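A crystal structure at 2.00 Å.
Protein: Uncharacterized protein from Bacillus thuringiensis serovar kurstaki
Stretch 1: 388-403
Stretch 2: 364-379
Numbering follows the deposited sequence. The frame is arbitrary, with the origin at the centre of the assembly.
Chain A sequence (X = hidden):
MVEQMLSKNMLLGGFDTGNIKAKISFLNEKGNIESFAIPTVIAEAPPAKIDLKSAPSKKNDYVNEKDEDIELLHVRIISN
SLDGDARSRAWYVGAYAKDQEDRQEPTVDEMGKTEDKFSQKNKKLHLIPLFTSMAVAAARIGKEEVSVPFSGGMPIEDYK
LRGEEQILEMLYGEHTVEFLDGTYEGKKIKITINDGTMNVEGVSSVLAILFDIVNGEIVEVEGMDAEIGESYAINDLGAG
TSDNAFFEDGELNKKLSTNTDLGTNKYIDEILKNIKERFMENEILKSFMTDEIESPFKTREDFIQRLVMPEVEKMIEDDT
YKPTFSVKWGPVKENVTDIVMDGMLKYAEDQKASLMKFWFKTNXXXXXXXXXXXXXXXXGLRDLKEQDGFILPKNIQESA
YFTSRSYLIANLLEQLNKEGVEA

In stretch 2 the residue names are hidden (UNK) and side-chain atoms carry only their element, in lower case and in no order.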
# COMPACT_ATOMS: atom_id res chain seq x y z
N ASP A 388 -21.95 -15.68 9.18
CA ASP A 388 -22.28 -15.44 7.78
C ASP A 388 -22.29 -13.93 7.50
O ASP A 388 -22.85 -13.13 8.27
CB ASP A 388 -23.62 -16.09 7.39
CG ASP A 388 -24.79 -15.48 8.11
OD1 ASP A 388 -24.71 -15.32 9.35
OD2 ASP A 388 -25.80 -15.17 7.44
N GLY A 389 -21.64 -13.53 6.42
CA GLY A 389 -21.51 -12.12 6.13
C GLY A 389 -20.14 -11.57 6.53
O GLY A 389 -19.79 -10.46 6.10
N PHE A 390 -19.38 -12.32 7.33
CA PHE A 390 -18.02 -11.91 7.71
C PHE A 390 -17.00 -12.33 6.66
O PHE A 390 -16.91 -13.50 6.29
CB PHE A 390 -17.61 -12.48 9.06
CG PHE A 390 -16.28 -11.98 9.55
CD1 PHE A 390 -15.10 -12.66 9.22
CD2 PHE A 390 -16.19 -10.83 10.32
CE1 PHE A 390 -13.86 -12.19 9.66
CE2 PHE A 390 -14.95 -10.36 10.76
CZ PHE A 390 -13.79 -11.04 10.43
N ILE A 391 -16.22 -11.36 6.20
CA ILE A 391 -15.28 -11.61 5.12
C ILE A 391 -13.85 -11.33 5.55
O ILE A 391 -13.50 -10.21 5.93
CB ILE A 391 -15.60 -10.74 3.88
CG1 ILE A 391 -17.05 -10.96 3.43
CG2 ILE A 391 -14.62 -11.04 2.77
CD1 ILE A 391 -17.39 -12.40 3.17
N LEU A 392 -13.02 -12.36 5.50
CA LEU A 392 -11.58 -12.21 5.66
C LEU A 392 -11.02 -12.55 4.29
O LEU A 392 -10.97 -13.71 3.93
CB LEU A 392 -11.04 -13.13 6.76
CG LEU A 392 -9.73 -12.80 7.46
CD1 LEU A 392 -9.49 -13.75 8.64
CD2 LEU A 392 -8.56 -12.85 6.49
N PRO A 393 -10.64 -11.52 3.51
CA PRO A 393 -10.29 -11.70 2.09
C PRO A 393 -9.13 -12.67 1.91
O PRO A 393 -8.15 -12.60 2.66
CB PRO A 393 -9.88 -10.28 1.63
CG PRO A 393 -10.47 -9.33 2.66
CD PRO A 393 -10.47 -10.13 3.97
N LYS A 394 -9.25 -13.57 0.93
CA LYS A 394 -8.20 -14.56 0.66
C LYS A 394 -6.86 -13.90 0.37
O LYS A 394 -5.82 -14.38 0.80
CB LYS A 394 -8.61 -15.46 -0.51
CG LYS A 394 -9.53 -16.60 -0.11
CD LYS A 394 -8.83 -17.94 -0.25
CE LYS A 394 -9.77 -19.10 0.06
NZ LYS A 394 -9.17 -20.06 1.03
N ASN A 395 -6.92 -12.78 -0.35
CA ASN A 395 -5.75 -11.99 -0.75
C ASN A 395 -5.42 -10.84 0.21
O ASN A 395 -4.88 -9.79 -0.20
CB ASN A 395 -5.98 -11.44 -2.14
CG ASN A 395 -7.37 -10.86 -2.29
OD1 ASN A 395 -8.05 -10.65 -1.29
ND2 ASN A 395 -7.80 -10.61 -3.52
N ILE A 396 -5.75 -11.04 1.48
CA ILE A 396 -5.48 -10.07 2.56
C ILE A 396 -4.04 -9.56 2.54
O ILE A 396 -3.76 -8.43 2.94
CB ILE A 396 -5.80 -10.71 3.94
CG1 ILE A 396 -5.64 -9.72 5.07
CG2 ILE A 396 -4.90 -11.94 4.18
CD1 ILE A 396 -6.70 -8.64 5.09
N GLN A 397 -3.11 -10.39 2.06
CA GLN A 397 -1.71 -9.98 1.97
C GLN A 397 -1.54 -8.74 1.07
O GLN A 397 -0.57 -7.99 1.21
CB GLN A 397 -0.85 -11.15 1.46
CG GLN A 397 -0.99 -12.43 2.28
CD GLN A 397 0.00 -13.51 1.88
OE1 GLN A 397 1.22 -13.33 1.97
NE2 GLN A 397 -0.52 -14.65 1.44
N GLU A 398 -2.49 -8.52 0.17
CA GLU A 398 -2.40 -7.39 -0.76
C GLU A 398 -3.18 -6.17 -0.28
O GLU A 398 -3.47 -5.26 -1.08
CB GLU A 398 -2.87 -7.81 -2.16
CG GLU A 398 -1.88 -8.74 -2.88
CD GLU A 398 -0.42 -8.29 -2.72
OE1 GLU A 398 -0.10 -7.11 -3.02
OE2 GLU A 398 0.40 -9.12 -2.27
N SER A 399 -3.51 -6.15 1.02
CA SER A 399 -4.34 -5.09 1.62
C SER A 399 -3.88 -3.66 1.36
O SER A 399 -4.70 -2.76 1.10
CB SER A 399 -4.43 -5.27 3.15
OG SER A 399 -5.27 -6.34 3.50
N ALA A 400 -2.57 -3.44 1.45
CA ALA A 400 -2.01 -2.11 1.25
C ALA A 400 -2.38 -1.52 -0.12
O ALA A 400 -2.45 -0.30 -0.26
CB ALA A 400 -0.50 -2.15 1.40
N TYR A 401 -2.66 -2.38 -1.09
CA TYR A 401 -2.91 -1.96 -2.46
C TYR A 401 -4.34 -2.22 -2.95
O TYR A 401 -4.61 -2.24 -4.14
CB TYR A 401 -1.89 -2.64 -3.38
CG TYR A 401 -0.47 -2.22 -3.07
CD1 TYR A 401 0.00 -0.97 -3.47
CD2 TYR A 401 0.38 -3.04 -2.35
CE1 TYR A 401 1.29 -0.56 -3.17
CE2 TYR A 401 1.67 -2.64 -2.04
CZ TYR A 401 2.12 -1.40 -2.46
OH TYR A 401 3.41 -1.00 -2.16
N PHE A 402 -5.27 -2.43 -2.02
CA PHE A 402 -6.64 -2.75 -2.41
C PHE A 402 -7.27 -1.58 -3.18
O PHE A 402 -8.11 -1.77 -4.07
CB PHE A 402 -7.50 -3.08 -1.18
CG PHE A 402 -7.44 -4.54 -0.74
CD1 PHE A 402 -6.71 -5.48 -1.44
CD2 PHE A 402 -8.16 -4.96 0.38
CE1 PHE A 402 -6.68 -6.80 -1.04
CE2 PHE A 402 -8.15 -6.28 0.78
CZ PHE A 402 -7.40 -7.21 0.07
N THR A 403 -6.88 -0.36 -2.83
CA THR A 403 -7.39 0.82 -3.53
C THR A 403 -6.85 0.90 -4.96
O THR A 403 -7.62 1.05 -5.91
CB THR A 403 -7.04 2.10 -2.78
OG1 THR A 403 -7.60 2.05 -1.47
CG2 THR A 403 -7.58 3.32 -3.53
N UNK A 364 -24.53 -4.02 8.87
CA UNK A 364 -23.94 -4.20 7.55
C UNK A 364 -24.24 -5.60 7.01
O UNK A 364 -24.34 -6.56 7.77
c UNK A 364 -22.43 -3.95 7.59
N UNK A 365 -24.39 -5.72 5.70
CA UNK A 365 -24.69 -7.00 5.08
C UNK A 365 -23.45 -7.87 5.07
O UNK A 365 -23.50 -9.08 5.33
c UNK A 365 -26.57 -6.12 3.64
o UNK A 365 -27.45 -6.55 4.42
o UNK A 365 -26.74 -5.15 2.86
c UNK A 365 -25.22 -6.81 3.66
N UNK A 366 -22.33 -7.22 4.78
CA UNK A 366 -21.04 -7.87 4.81
C UNK A 366 -20.14 -7.16 5.83
O UNK A 366 -20.07 -5.93 5.85
c UNK A 366 -21.39 -10.96 1.35
n UNK A 366 -22.81 -10.75 1.02
c UNK A 366 -20.97 -10.15 2.58
c UNK A 366 -21.17 -8.65 2.37
c UNK A 366 -20.40 -7.86 3.42
N UNK A 367 -19.47 -7.92 6.67
CA UNK A 367 -18.50 -7.31 7.57
C UNK A 367 -17.08 -7.72 7.17
O UNK A 367 -16.70 -8.88 7.32
n UNK A 367 -18.16 -7.14 11.31
o UNK A 367 -17.69 -5.66 9.67
c UNK A 367 -18.83 -7.68 9.03
c UNK A 367 -18.18 -6.73 10.04
N UNK A 368 -16.31 -6.77 6.65
CA UNK A 368 -15.02 -7.06 6.04
C UNK A 368 -13.83 -6.54 6.87
O UNK A 368 -13.90 -5.44 7.39
c UNK A 368 -16.19 -6.84 3.82
c UNK A 368 -13.66 -6.89 3.92
c UNK A 368 -14.94 -6.45 4.62
c UNK A 368 -16.28 -6.22 2.43
N UNK A 369 -12.76 -7.34 6.98
CA UNK A 369 -11.54 -6.88 7.62
C UNK A 369 -10.42 -6.79 6.59
O UNK A 369 -10.31 -7.62 5.70
c UNK A 369 -11.09 -7.77 8.79
c UNK A 369 -12.10 -7.69 9.92
c UNK A 369 -10.88 -9.24 8.35
N UNK A 370 -9.61 -5.74 6.71
CA UNK A 370 -8.43 -5.55 5.86
C UNK A 370 -7.37 -4.95 6.73
O UNK A 370 -7.67 -4.54 7.85
c UNK A 370 -9.79 -5.18 3.77
c UNK A 370 -8.70 -4.62 4.64
c UNK A 370 -9.05 -3.23 5.10
N UNK A 371 -6.14 -4.89 6.23
CA UNK A 371 -5.07 -4.22 6.94
C UNK A 371 -4.10 -5.22 7.53
O UNK A 371 -4.42 -6.40 7.62
N UNK A 372 -2.92 -4.75 7.95
CA UNK A 372 -1.89 -5.59 8.54
C UNK A 372 -2.32 -6.29 9.82
O UNK A 372 -1.77 -7.33 10.18
N UNK A 373 -3.29 -5.71 10.52
CA UNK A 373 -3.84 -6.31 11.73
C UNK A 373 -4.50 -7.66 11.48
O UNK A 373 -4.52 -8.53 12.35
N UNK A 374 -5.06 -7.84 10.29
CA UNK A 374 -5.67 -9.13 9.95
C UNK A 374 -4.60 -10.21 9.88
O UNK A 374 -4.83 -11.36 10.26
c UNK A 374 -7.10 -10.37 8.32
c UNK A 374 -6.44 -9.05 8.63
c UNK A 374 -7.51 -7.97 8.70
N UNK A 375 -3.43 -9.82 9.39
CA UNK A 375 -2.30 -10.73 9.27
C UNK A 375 -1.75 -11.10 10.64
O UNK A 375 -1.46 -12.25 10.90
c UNK A 375 -1.21 -10.09 8.41
c UNK A 375 -0.50 -8.79 6.39
c UNK A 375 -2.00 -10.78 6.13
c UNK A 375 -1.62 -9.61 7.02
N UNK A 376 -1.58 -10.10 11.50
CA UNK A 376 -1.12 -10.35 12.86
C UNK A 376 -2.12 -11.22 13.64
O UNK A 376 -1.74 -12.19 14.34
c UNK A 376 -1.32 -8.81 16.07
c UNK A 376 -0.94 -8.94 17.39
c UNK A 376 1.16 -9.86 16.69
c UNK A 376 0.30 -9.47 17.71
c UNK A 376 -0.89 -9.03 13.60
c UNK A 376 -0.47 -9.19 15.04
c UNK A 376 0.78 -9.71 15.37
N UNK A 377 -3.41 -10.88 13.51
CA UNK A 377 -4.48 -11.53 14.27
C UNK A 377 -5.15 -12.68 13.56
O UNK A 377 -6.16 -13.21 14.04
N UNK A 378 -4.58 -13.10 12.44
CA UNK A 378 -5.18 -14.13 11.59
C UNK A 378 -5.57 -15.41 12.35
O UNK A 378 -6.64 -15.96 12.10
o UNK A 378 -6.70 -18.12 6.75
c UNK A 378 -4.24 -14.49 10.41
c UNK A 378 -5.27 -17.73 8.62
c UNK A 378 -5.73 -15.00 8.43
c UNK A 378 -6.33 -15.88 7.54
c UNK A 378 -6.09 -17.25 7.63
c UNK A 378 -4.65 -16.83 9.52
c UNK A 378 -4.88 -15.46 9.43
N UNK A 379 -4.71 -15.90 13.25
CA UNK A 379 -4.99 -17.17 13.92
C UNK A 379 -6.32 -17.17 14.65
O UNK A 379 -7.00 -18.19 14.71
c UNK A 379 -3.85 -17.53 14.89

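Position 364 carries a single carbon and lies beyond the reach of stretch 1: Ala-364. Position 365 has two side-chain carbons, the second bearing two oxygens, and points away from the partner; a carboxylate this short is Asp-365. Its backbone O lies 3.7 Å from Gly-389 CA.

At 366, four carbons run in a row to a nitrogen, and a carbon of this chain comes 4.1 Å from CG1 of Ile-391. This is Lys-366, whose aliphatic part flanks the isoleucine while NZ is hydrogen-bonded elsewhere in the structure.

Position 367 shows two carbons, the second carrying one oxygen and one nitrogen, on the same sheet face as Phe-390. The planar, forked end alone could be an acid, but the nitrogen makes it an amide: Asn-367. Position 368 has four carbons, forked at the first with one arm two carbons long, on the face of Ile-391. That branching is Ile-368; its CG1 sits 3.9 Å from Ile-391 CB.

Position 369 has one carbon carrying two more. One tip lies 3.8 Å from Phe-390 CZ, the other 3.8 Å from Leu-392 CG, so Val-369 packs against both Phe-390 and Leu-392. Position 370 repeats the three-carbon fork, one tip 3.6 Å from CE2 of Phe-402, at the edge of that ring: Val-370.

Position 371 has no side-chain atoms. Its phi/psi of 107/165 would jam a CB against the preceding carbonyl, so the backbone itself calls for Gly-371. Positions 372 and 373 are also bare and touch nothing on stretch 1: Gly-372 and Gly-373. At 372 there is room for a CB, so this contact does not explain the glycine.

Position 374 is another three-carbon fork, a tip 3.4 Å from Leu-392 CD2: Val-374. Position 375 has four carbons, forked at the second, one end 3.7 Å from Ile-396 CG2. The later fork makes it Leu-375. Position 376, a carbon and a six-carbon ring without oxygen, is Phe-376, out of reach. Position 377 is bare, Gly-377; a CB there would be crowded by Gly-373 O at 3.2 Å. Position 378 adds an oxygen to such a ring, giving Tyr-378, with Leu-392 CD2 at its edge, 3.9 Å from CE2. A lone carbon at 379 is Ala-379.

The contact begins as a short parallel ladder. Asn-367 N donates to Gly-389 O (2.6 Å), Ile-391 N to Asn-367 O (2.8 Å), and Val-369 N to Ile-391 O (3.1 Å). Then Pro-393, which has no amide hydrogen, brings its CD 3.1 Å from Val-369 O, and that buried oxygen finds no partner. Past this point no backbone-to-backbone hydrogen bond joins the stretches, and side chains carry the contact: Ile-396 packs its CD1 3.6 Å from Val-374 CB, while Ser-399 OG, itself donating to Ile-396 O, accepts a weak bond from Gly-371 N at 3.2 Å. The rule is backbone pairing with apolar packing along the strand, continued by packing onto the helix, with one hydroxyl holding, by a weak hydrogen bond, Gly-371 in the loop between strand and helix.

Stretch 2 (364-379) ADKNIVVGGGVLFGYA
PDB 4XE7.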